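Local coordinates for protein fructose 1-phosphate kinase (Staphylococcus aureus, PDB 2JG5) that probably transfers phosphate from ATP to fructose 1-phosphate or tagatose 6-phosphate, as a sugar kinase of the pfkB family, at residues K33-R44 / F66-I76; K240-T251 / C275-L285. All blocks are in the same frame, centred on the assembly; numbering follows the deposited sequence.

Interaction 1 of 2, residues K33-R44 / F66-I76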
loop_
_atom_site.group_PDB
_atom_site.type_symbol
_atom_site.label_atom_id
_atom_site.label_comp_id
_atom_site.label_asym_id
_atom_site.label_seq_id
_atom_site.Cartn_x
_atom_site.Cartn_y
_atom_site.Cartn_z
ATOM N N LYS A 33 5.983 7.000 3.093
ATOM C CA LYS A 33 5.333 6.067 3.993
ATOM C C LYS A 33 5.959 6.166 5.351
ATOM O O LYS A 33 7.173 6.324 5.464
ATOM C CB LYS A 33 5.553 4.634 3.505
ATOM C CG LYS A 33 4.859 4.273 2.227
ATOM C CD LYS A 33 5.052 2.790 1.944
ATOM C CE LYS A 33 4.727 2.476 0.529
ATOM N NZ LYS A 33 5.745 3.080 -0.373
ATOM N N PHE A 34 5.139 6.052 6.387
ATOM C CA PHE A 34 5.674 5.830 7.729
ATOM C C PHE A 34 4.820 4.902 8.599
ATOM O O PHE A 34 3.690 4.575 8.253
ATOM C CB PHE A 34 5.984 7.157 8.435
ATOM C CG PHE A 34 4.827 8.120 8.491
ATOM C CD1 PHE A 34 3.916 8.077 9.550
ATOM C CD2 PHE A 34 4.683 9.111 7.521
ATOM C CE1 PHE A 34 2.852 8.995 9.636
ATOM C CE2 PHE A 34 3.632 10.032 7.591
ATOM C CZ PHE A 34 2.703 9.973 8.650
ATOM N N ALA A 35 5.383 4.456 9.714
ATOM C CA ALA A 35 4.644 3.661 10.670
ATOM C C ALA A 35 3.755 4.586 11.497
ATOM O O ALA A 35 4.248 5.427 12.252
ATOM C CB ALA A 35 5.600 2.889 11.559
ATOM N N GLY A 36 2.444 4.438 11.338
ATOM C CA GLY A 36 1.481 5.195 12.134
ATOM C C GLY A 36 0.713 4.362 13.141
ATOM O O GLY A 36 0.797 3.138 13.152
ATOM N N GLY A 37 -0.065 5.051 13.970
ATOM C CA GLY A 37 -0.789 4.444 15.071
ATOM C C GLY A 37 -0.419 5.189 16.328
ATOM O O GLY A 37 0.707 5.676 16.460
ATOM N N LYS A 38 -1.362 5.278 17.259
ATOM C CA LYS A 38 -1.182 6.125 18.449
ATOM C C LYS A 38 -0.004 5.668 19.319
ATOM O O LYS A 38 0.932 6.436 19.546
ATOM C CB LYS A 38 -2.491 6.256 19.245
ATOM C CG LYS A 38 -3.513 7.182 18.571
ATOM C CD LYS A 38 -4.839 7.290 19.331
ATOM C CE LYS A 38 -4.709 8.112 20.614
ATOM N NZ LYS A 38 -4.392 9.555 20.367
ATOM N N GLY A 39 -0.037 4.410 19.761
ATOM C CA GLY A 39 1.049 3.842 20.558
ATOM C C GLY A 39 2.395 3.912 19.861
ATOM O O GLY A 39 3.415 4.183 20.492
ATOM N N ILE A 40 2.395 3.706 18.548
ATOM C CA ILE A 40 3.618 3.839 17.749
ATOM C C ILE A 40 4.164 5.269 17.807
ATOM O O ILE A 40 5.371 5.478 18.003
ATOM C CB ILE A 40 3.402 3.368 16.302
ATOM C CG1 ILE A 40 3.274 1.845 16.268
ATOM C CG2 ILE A 40 4.545 3.831 15.388
ATOM C CD1 ILE A 40 2.930 1.301 14.873
ATOM N N ASN A 41 3.270 6.246 17.662
ATOM C CA ASN A 41 3.644 7.649 17.742
ATOM C C ASN A 41 4.205 7.985 19.131
ATOM O O ASN A 41 5.203 8.697 19.250
ATOM C CB ASN A 41 2.453 8.547 17.382
ATOM C CG ASN A 41 2.256 8.708 15.863
ATOM O OD1 ASN A 41 2.967 8.108 15.041
ATOM N ND2 ASN A 41 1.289 9.542 15.489
ATOM N N VAL A 42 3.572 7.453 20.177
ATOM C CA VAL A 42 4.091 7.632 21.528
ATOM C C VAL A 42 5.538 7.104 21.591
ATOM O O VAL A 42 6.434 7.797 22.072
ATOM C CB VAL A 42 3.188 6.962 22.634
ATOM C CG1 VAL A 42 3.698 7.306 24.020
ATOM C CG2 VAL A 42 1.756 7.412 22.522
ATOM N N SER A 43 5.764 5.892 21.082
ATOM C CA SER A 43 7.120 5.327 21.048
ATOM C C SER A 43 8.081 6.242 20.278
ATOM O O SER A 43 9.241 6.408 20.680
ATOM C CB SER A 43 7.133 3.917 20.456
ATOM O OG SER A 43 6.590 2.989 21.374
ATOM N N ARG A 44 7.581 6.836 19.190
ATOM C CA ARG A 44 8.383 7.729 18.353
ATOM C C ARG A 44 8.796 8.988 19.120
ATOM O O ARG A 44 9.957 9.411 19.048
ATOM C CB ARG A 44 7.647 8.115 17.072
ATOM C CG ARG A 44 7.607 7.058 15.974
ATOM C CD ARG A 44 7.597 7.762 14.630
ATOM N NE ARG A 44 7.331 6.896 13.480
ATOM C CZ ARG A 44 8.220 6.614 12.520
ATOM N NH1 ARG A 44 9.449 7.124 12.575
ATOM N NH2 ARG A 44 7.884 5.826 11.498
ATOM N N PHE A 66 7.086 -4.138 7.456
ATOM C CA PHE A 66 7.469 -2.742 7.231
ATOM C C PHE A 66 7.509 -1.930 8.526
ATOM O O PHE A 66 8.438 -1.144 8.756
ATOM C CB PHE A 66 6.515 -2.067 6.238
ATOM C CG PHE A 66 6.743 -0.581 6.093
ATOM C CD1 PHE A 66 7.646 -0.091 5.159
ATOM C CD2 PHE A 66 6.055 0.327 6.900
ATOM C CE1 PHE A 66 7.863 1.282 5.025
ATOM C CE2 PHE A 66 6.264 1.704 6.771
ATOM C CZ PHE A 66 7.167 2.179 5.828
ATOM N N ILE A 67 6.481 -2.115 9.351
ATOM C CA ILE A 67 6.384 -1.436 10.633
ATOM C C ILE A 67 7.511 -1.855 11.585
ATOM O O ILE A 67 8.109 -1.005 12.272
ATOM C CB ILE A 67 5.002 -1.659 11.267
ATOM C CG1 ILE A 67 3.941 -0.929 10.432
ATOM C CG2 ILE A 67 4.989 -1.193 12.721
ATOM C CD1 ILE A 67 2.561 -0.919 11.054
ATOM N N ILE A 68 7.811 -3.151 11.614
ATOM C CA ILE A 68 8.904 -3.641 12.441
ATOM C C ILE A 68 10.254 -3.084 11.958
ATOM O O ILE A 68 11.034 -2.551 12.765
ATOM C CB ILE A 68 8.919 -5.177 12.540
ATOM C CG1 ILE A 68 7.522 -5.705 12.912
ATOM C CG2 ILE A 68 9.949 -5.630 13.564
ATOM C CD1 ILE A 68 7.340 -7.216 12.751
ATOM N N ASP A 69 10.513 -3.163 10.653
ATOM C CA ASP A 69 11.771 -2.646 10.095
ATOM C C ASP A 69 11.909 -1.131 10.264
ATOM O O ASP A 69 12.994 -0.636 10.573
ATOM C CB ASP A 69 11.937 -3.049 8.620
ATOM C CG ASP A 69 12.096 -4.551 8.434
ATOM O OD1 ASP A 69 11.874 -5.314 9.401
ATOM O OD2 ASP A 69 12.444 -4.983 7.318
ATOM N N THR A 70 10.804 -0.411 10.073
ATOM C CA THR A 70 10.759 1.037 10.279
ATOM C C THR A 70 11.093 1.394 11.721
ATOM O O THR A 70 11.939 2.260 11.969
ATOM C CB THR A 70 9.386 1.629 9.857
ATOM O OG1 THR A 70 9.265 1.561 8.431
ATOM C CG2 THR A 70 9.241 3.083 10.282
ATOM N N LEU A 71 10.444 0.717 12.669
ATOM C CA LEU A 71 10.770 0.906 14.081
ATOM C C LEU A 71 12.221 0.537 14.385
ATOM O O LEU A 71 12.919 1.281 15.069
ATOM C CB LEU A 71 9.799 0.148 15.001
ATOM C CG LEU A 71 8.363 0.691 15.074
ATOM C CD1 LEU A 71 7.544 -0.121 16.076
ATOM C CD2 LEU A 71 8.329 2.191 15.426
ATOM N N ASN A 72 12.671 -0.603 13.866
ATOM C CA ASN A 72 14.050 -1.049 14.079
ATOM C C ASN A 72 15.080 -0.041 13.576
ATOM O O ASN A 72 16.055 0.249 14.267
ATOM C CB ASN A 72 14.293 -2.418 13.437
ATOM C CG ASN A 72 13.580 -3.558 14.169
ATOM O OD1 ASN A 72 13.287 -3.472 15.372
ATOM N ND2 ASN A 72 13.309 -4.642 13.440
ATOM N N ASN A 73 14.851 0.501 12.382
ATOM C CA ASN A 73 15.745 1.515 11.819
ATOM C C ASN A 73 15.794 2.758 12.686
ATOM O O ASN A 73 16.783 3.487 12.679
ATOM C CB ASN A 73 15.325 1.905 10.400
ATOM C CG ASN A 73 15.447 0.756 9.408
ATOM O OD1 ASN A 73 16.029 -0.294 9.702
ATOM N ND2 ASN A 73 14.883 0.954 8.224
ATOM N N SER A 74 14.716 2.987 13.430
ATOM C CA SER A 74 14.609 4.111 14.352
ATOM C C SER A 74 15.158 3.784 15.757
ATOM O O SER A 74 15.139 4.639 16.654
ATOM C CB SER A 74 13.148 4.551 14.444
ATOM O OG SER A 74 13.056 5.926 14.751
ATOM N N ALA A 75 15.654 2.557 15.934
ATOM C CA ALA A 75 16.144 2.059 17.226
ATOM C C ALA A 75 15.026 1.963 18.274
ATOM O O ALA A 75 15.245 2.202 19.468
ATOM C CB ALA A 75 17.323 2.903 17.742
ATOM N N ILE A 76 13.825 1.622 17.814
ATOM C CA ILE A 76 12.717 1.328 18.713
ATOM C C ILE A 76 12.391 -0.169 18.644
ATOM O O ILE A 76 12.212 -0.731 17.560
ATOM C CB ILE A 76 11.475 2.210 18.426
ATOM C CG1 ILE A 76 11.842 3.692 18.539
ATOM C CG2 ILE A 76 10.350 1.879 19.399
ATOM C CD1 ILE A 76 10.882 4.649 17.876
#

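Interaction 2 of 2, residues K240-T251 / C275-L285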
loop_
_atom_site.group_PDB
_atom_site.type_symbol
_atom_site.label_atom_id
_atom_site.label_comp_id
_atom_site.label_asym_id
_atom_site.label_seq_id
_atom_site.Cartn_x
_atom_site.Cartn_y
_atom_site.Cartn_z
ATOM N N LYS A 240 1.174 29.345 14.316
ATOM C CA LYS A 240 0.464 28.664 13.238
ATOM C C LYS A 240 0.474 27.157 13.467
ATOM O O LYS A 240 1.521 26.504 13.399
ATOM C CB LYS A 240 1.054 29.009 11.864
ATOM C CG LYS A 240 0.485 28.161 10.703
ATOM C CD LYS A 240 1.217 28.583 9.366
ATOM C CE LYS A 240 0.893 27.287 8.307
ATOM N NZ LYS A 240 0.355 28.309 6.873
ATOM N N VAL A 241 -0.708 26.630 13.772
ATOM C CA VAL A 241 -0.952 25.195 13.779
ATOM C C VAL A 241 -0.693 24.669 12.365
ATOM O O VAL A 241 -1.347 25.095 11.406
ATOM C CB VAL A 241 -2.410 24.906 14.210
ATOM C CG1 VAL A 241 -2.870 23.527 13.732
ATOM C CG2 VAL A 241 -2.560 25.049 15.724
ATOM N N VAL A 242 0.288 23.784 12.230
ATOM C CA VAL A 242 0.605 23.193 10.935
ATOM C C VAL A 242 -0.158 21.885 10.770
ATOM O O VAL A 242 -0.937 21.731 9.828
ATOM C CB VAL A 242 2.127 22.960 10.749
ATOM C CG1 VAL A 242 2.415 22.340 9.391
ATOM C CG2 VAL A 242 2.898 24.260 10.904
ATOM N N ASN A 243 0.058 20.955 11.702
ATOM C CA ASN A 243 -0.547 19.630 11.657
ATOM C C ASN A 243 -0.620 19.025 13.052
ATOM O O ASN A 243 0.404 18.670 13.633
ATOM C CB ASN A 243 0.266 18.721 10.731
ATOM C CG ASN A 243 -0.491 17.495 10.311
ATOM O OD1 ASN A 243 -1.119 16.824 11.123
ATOM N ND2 ASN A 243 -0.431 17.185 9.026
ATOM N N THR A 244 -1.838 18.902 13.575
ATOM C CA THR A 244 -2.049 18.413 14.940
ATOM C C THR A 244 -2.123 16.902 15.027
ATOM O O THR A 244 -2.230 16.349 16.126
ATOM C CB THR A 244 -3.319 19.002 15.602
ATOM O OG1 THR A 244 -4.479 18.590 14.872
ATOM C CG2 THR A 244 -3.260 20.516 15.650
ATOM N N VAL A 245 -2.073 16.227 13.883
ATOM C CA VAL A 245 -2.014 14.769 13.901
ATOM C C VAL A 245 -0.781 14.350 14.708
ATOM O O VAL A 245 0.334 14.804 14.438
ATOM C CB VAL A 245 -2.011 14.139 12.477
ATOM C CG1 VAL A 245 -1.874 12.614 12.554
ATOM C CG2 VAL A 245 -3.279 14.524 11.702
ATOM N N GLY A 246 -1.006 13.524 15.726
ATOM C CA GLY A 246 0.067 13.063 16.599
ATOM C C GLY A 246 0.337 13.872 17.861
ATOM O O GLY A 246 1.105 13.422 18.727
ATOM N N SER A 247 -0.284 15.049 17.982
ATOM C CA SER A 247 -0.019 15.953 19.119
ATOM C C SER A 247 -0.541 15.434 20.455
ATOM O O SER A 247 0.102 15.621 21.499
ATOM C CB SER A 247 -0.518 17.379 18.847
ATOM O OG SER A 247 -1.890 17.421 18.494
ATOM N N GLY A 248 -1.692 14.768 20.425
ATOM C CA GLY A 248 -2.206 14.090 21.612
ATOM C C GLY A 248 -1.260 12.988 22.062
ATOM O O GLY A 248 -0.997 12.830 23.256
ATOM N N ASP A 249 -0.759 12.232 21.086
ATOM C CA ASP A 249 0.247 11.191 21.292
ATOM C C ASP A 249 1.535 11.744 21.870
ATOM O O ASP A 249 2.132 11.142 22.752
ATOM C CB ASP A 249 0.559 10.491 19.965
ATOM C CG ASP A 249 -0.678 9.897 19.303
ATOM O OD1 ASP A 249 -1.584 9.435 20.023
ATOM O OD2 ASP A 249 -0.732 9.890 18.056
ATOM N N SER A 250 1.964 12.883 21.341
ATOM C CA SER A 250 3.190 13.549 21.759
ATOM C C SER A 250 3.088 14.088 23.177
ATOM O O SER A 250 4.058 14.044 23.927
ATOM C CB SER A 250 3.516 14.683 20.790
ATOM O OG SER A 250 3.716 14.175 19.488
ATOM N N THR A 251 1.905 14.586 23.531
ATOM C CA THR A 251 1.590 15.008 24.892
ATOM C C THR A 251 1.725 13.816 25.847
ATOM O O THR A 251 2.388 13.920 26.888
ATOM C CB THR A 251 0.165 15.604 24.974
ATOM O OG1 THR A 251 0.052 16.706 24.059
ATOM C CG2 THR A 251 -0.166 16.095 26.395
ATOM N N CYS A 275 5.675 19.006 23.955
ATOM C CA CYS A 275 5.635 17.962 22.927
ATOM C C CYS A 275 4.440 18.053 21.980
ATOM O O CYS A 275 4.608 18.023 20.756
ATOM C CB CYS A 275 5.675 16.582 23.572
ATOM S SG CYS A 275 7.225 16.249 24.361
ATOM N N GLY A 276 3.242 18.164 22.558
ATOM C CA GLY A 276 2.009 18.273 21.795
ATOM C C GLY A 276 1.933 19.549 20.982
ATOM O O GLY A 276 1.368 19.566 19.889
ATOM N N THR A 277 2.505 20.619 21.525
ATOM C CA THR A 277 2.570 21.891 20.828
ATOM C C THR A 277 3.547 21.806 19.668
ATOM O O THR A 277 3.188 22.122 18.534
ATOM C CB THR A 277 2.967 23.030 21.772
ATOM O OG1 THR A 277 2.066 23.045 22.884
ATOM C CG2 THR A 277 2.903 24.388 21.049
ATOM N N ALA A 278 4.770 21.364 19.958
ATOM C CA ALA A 278 5.826 21.249 18.952
ATOM C C ALA A 278 5.430 20.385 17.735
ATOM O O ALA A 278 5.726 20.747 16.591
ATOM C CB ALA A 278 7.104 20.745 19.594
ATOM N N THR A 279 4.746 19.272 17.992
ATOM C CA THR A 279 4.145 18.422 16.954
ATOM C C THR A 279 3.140 19.199 16.118
ATOM O O THR A 279 3.238 19.220 14.885
ATOM C CB THR A 279 3.453 17.176 17.575
ATOM O OG1 THR A 279 4.441 16.350 18.179
ATOM C CG2 THR A 279 2.716 16.360 16.518
ATOM N N ALA A 280 2.191 19.847 16.798
ATOM C CA ALA A 280 1.191 20.709 16.153
ATOM C C ALA A 280 1.810 21.714 15.176
ATOM O O ALA A 280 1.242 21.982 14.115
ATOM C CB ALA A 280 0.347 21.424 17.199
ATOM N N PHE A 281 2.986 22.235 15.533
ATOM C CA PHE A 281 3.707 23.224 14.731
ATOM C C PHE A 281 4.630 22.597 13.678
ATOM O O PHE A 281 5.569 23.243 13.215
ATOM C CB PHE A 281 4.541 24.140 15.645
ATOM C CG PHE A 281 3.730 25.053 16.533
ATOM C CD1 PHE A 281 2.354 25.225 16.344
ATOM C CD2 PHE A 281 4.363 25.777 17.547
ATOM C CE1 PHE A 281 1.615 26.088 17.171
ATOM C CE2 PHE A 281 3.645 26.647 18.374
ATOM C CZ PHE A 281 2.264 26.801 18.190
ATOM N N ASP A 282 4.357 21.352 13.297
ATOM C CA ASP A 282 5.281 20.557 12.483
ATOM C C ASP A 282 4.534 19.712 11.447
ATOM O O ASP A 282 3.338 19.443 11.607
ATOM C CB ASP A 282 6.104 19.648 13.405
ATOM C CG ASP A 282 7.379 19.121 12.746
ATOM O OD1 ASP A 282 8.473 19.608 13.122
ATOM O OD2 ASP A 282 7.288 18.221 11.873
ATOM N N GLU A 283 5.246 19.294 10.396
ATOM C CA GLU A 283 4.690 18.390 9.377
ATOM C C GLU A 283 4.288 17.079 10.019
ATOM O O GLU A 283 3.165 16.597 9.837
ATOM C CB GLU A 283 5.705 18.061 8.271
ATOM C CG GLU A 283 6.726 19.137 7.911
ATOM C CD GLU A 283 7.703 18.663 6.837
ATOM O OE1 GLU A 283 7.449 17.611 6.204
ATOM O OE2 GLU A 283 8.727 19.345 6.619
ATOM N N ASP A 284 5.233 16.503 10.756
ATOM C CA ASP A 284 5.027 15.230 11.402
ATOM C C ASP A 284 5.179 15.394 12.911
ATOM O O ASP A 284 4.695 16.377 13.491
ATOM C CB ASP A 284 6.013 14.186 10.860
ATOM C CG ASP A 284 5.455 12.776 10.930
ATOM O OD1 ASP A 284 4.508 12.481 10.169
ATOM O OD2 ASP A 284 5.952 11.962 11.746
ATOM N N LEU A 285 5.850 14.434 13.538
ATOM C CA LEU A 285 6.130 14.487 14.961
ATOM C C LEU A 285 7.313 15.412 15.223
ATOM O O LEU A 285 8.182 15.594 14.367
ATOM C CB LEU A 285 6.406 13.087 15.497
ATOM C CG LEU A 285 5.297 12.046 15.317
ATOM C CD1 LEU A 285 5.710 10.764 16.005
ATOM C CD2 LEU A 285 3.979 12.534 15.885
HETATM O O HOH W 1 1.636 15.533 12.494
#

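Interaction 1 of 2, residues K33-R44 / F66-I76
Phe66 CZ touches Lys33 CB at 3.7 Å, and the ring turns its edge to the next peptide, with Phe66 CE2 lying 4.0 Å from Phe34 C. Phe66 CG is anti to its backbone N (chi1 173°), which carries the ring off helix 66-73 and against strand 33-36, whose direction makes 92° with that of the helix segment. Thr70 OG1 lies over one ring face, offset toward the rim, and bonds to Phe66 O at 2.8 Å from above the carbonyl plane; Thr70 N reaches that oxygen from the opposite face. With the hydroxyl so tied, the Thr70 methyl turns to the strand: CG2 meets Ala35 CB at 3.9 Å, and Arg44 NH2 comes obliquely to Thr70 CG2 at 3.3 Å. Deeper in, Ile40 CD1 touches Ile67 CG2 at 3.9 Å, the two side chains crossing at about a right angle, and Ile40 CG2 meets Leu71 CD2 at 4.1 Å. A Schellman motif at Ala75 ends the helix and brings Ile76 CG2 against Ser43 CB, 4.0 Å away. Farther out, Lys33 NZ forms a salt bridge with Asp86 of the second subunit, whose Phe62 also meets the Phe66 ring, and Ser43 OG bonds to Thr4. The strand belongs to the lid sheet of the ribokinase fold, and Gly36-Gly37, with Gly37 as N-cap of helix 38-48, opens the Gly-Gly-Lys-Gly sequence characteristic of pfkB kinases.

Interaction 2 of 2, residues K240-T251 / C275-L285
Helices 247-251 and 275-280 pack nearly antiparallel, their axes 7.3 Å apart at 151°, and the loop 240-246 that leads into the first runs back along the end of the second. This is the Gly-Ser-Gly-Asp region of the pfkB kinases (Gly246 to Asp249), whose helix N terminus forms the anion hole in relatives and probably does so here. Ala280 O, at the end of its helix, is gripped by two successive amides, Val242 N at 2.8 Å and Asn243 N at 2.9 Å. Beside them Ala280 CA makes a C-H...O contact of 3.3 Å to Asn243 O, so the loop is pinned mainly through backbone atoms. Asn243 OD1 then takes Val245 N in an Asx turn, and a water lies between Val245 O and Glu283 O. Phe281 swings back toward the start of the loop and sets CD1 obliquely against Lys240 O, 3.3 Å away.

Between the helices the fit is close because Gly276 lies there without a side chain: Thr251 OG1 stands 3.4 Å from Gly276 CA, and that Thr251 hydroxyl donates to Ser247 O. Ser250 OG and Thr279 OG1 meet at 2.6 Å, while Ser250 OG gives its proton to Gly246 O, from above that carbonyl's plane. The pair thus links the start of one helix to the last turn of the other, with Leu285 CD2 packed over both Ser250 OG and Gly246 CA. A type II turn from Thr244 to Ser247 leads into the helix; Ser247, which closes the turn, holds OG between backbone N and carbonyl carbon (chi1 55°), which lets Ser247 OG donate in plane to a lone pair of Thr244 O at 2.6 Å.

How the interactions relate
Helix 38-48 connects the two interactions, whose centres are about 17 Å apart. Lys38 NZ forms a salt bridge with Asp249 OD1 at 2.8 Å, Asn41 ND2 probably bonds to Asp249 OD2, and Arg44 packs on Leu285, with Phe34 of the preceding strand on Asp284. Both contacts are partly buried, but they differ in kind. Interaction 1 is mainly apolar side-chain packing of the lid strand and its following helix on helix 61-73, with its outer edge at the second subunit. Interaction 2, which no other chain touches, relies on backbone amides, hydroxyls and glycines; its exposed residues all lie in the loops, whereas none of the touching residues of interaction 1 is exposed. Together they bring the two pfkB sequence motifs side by side.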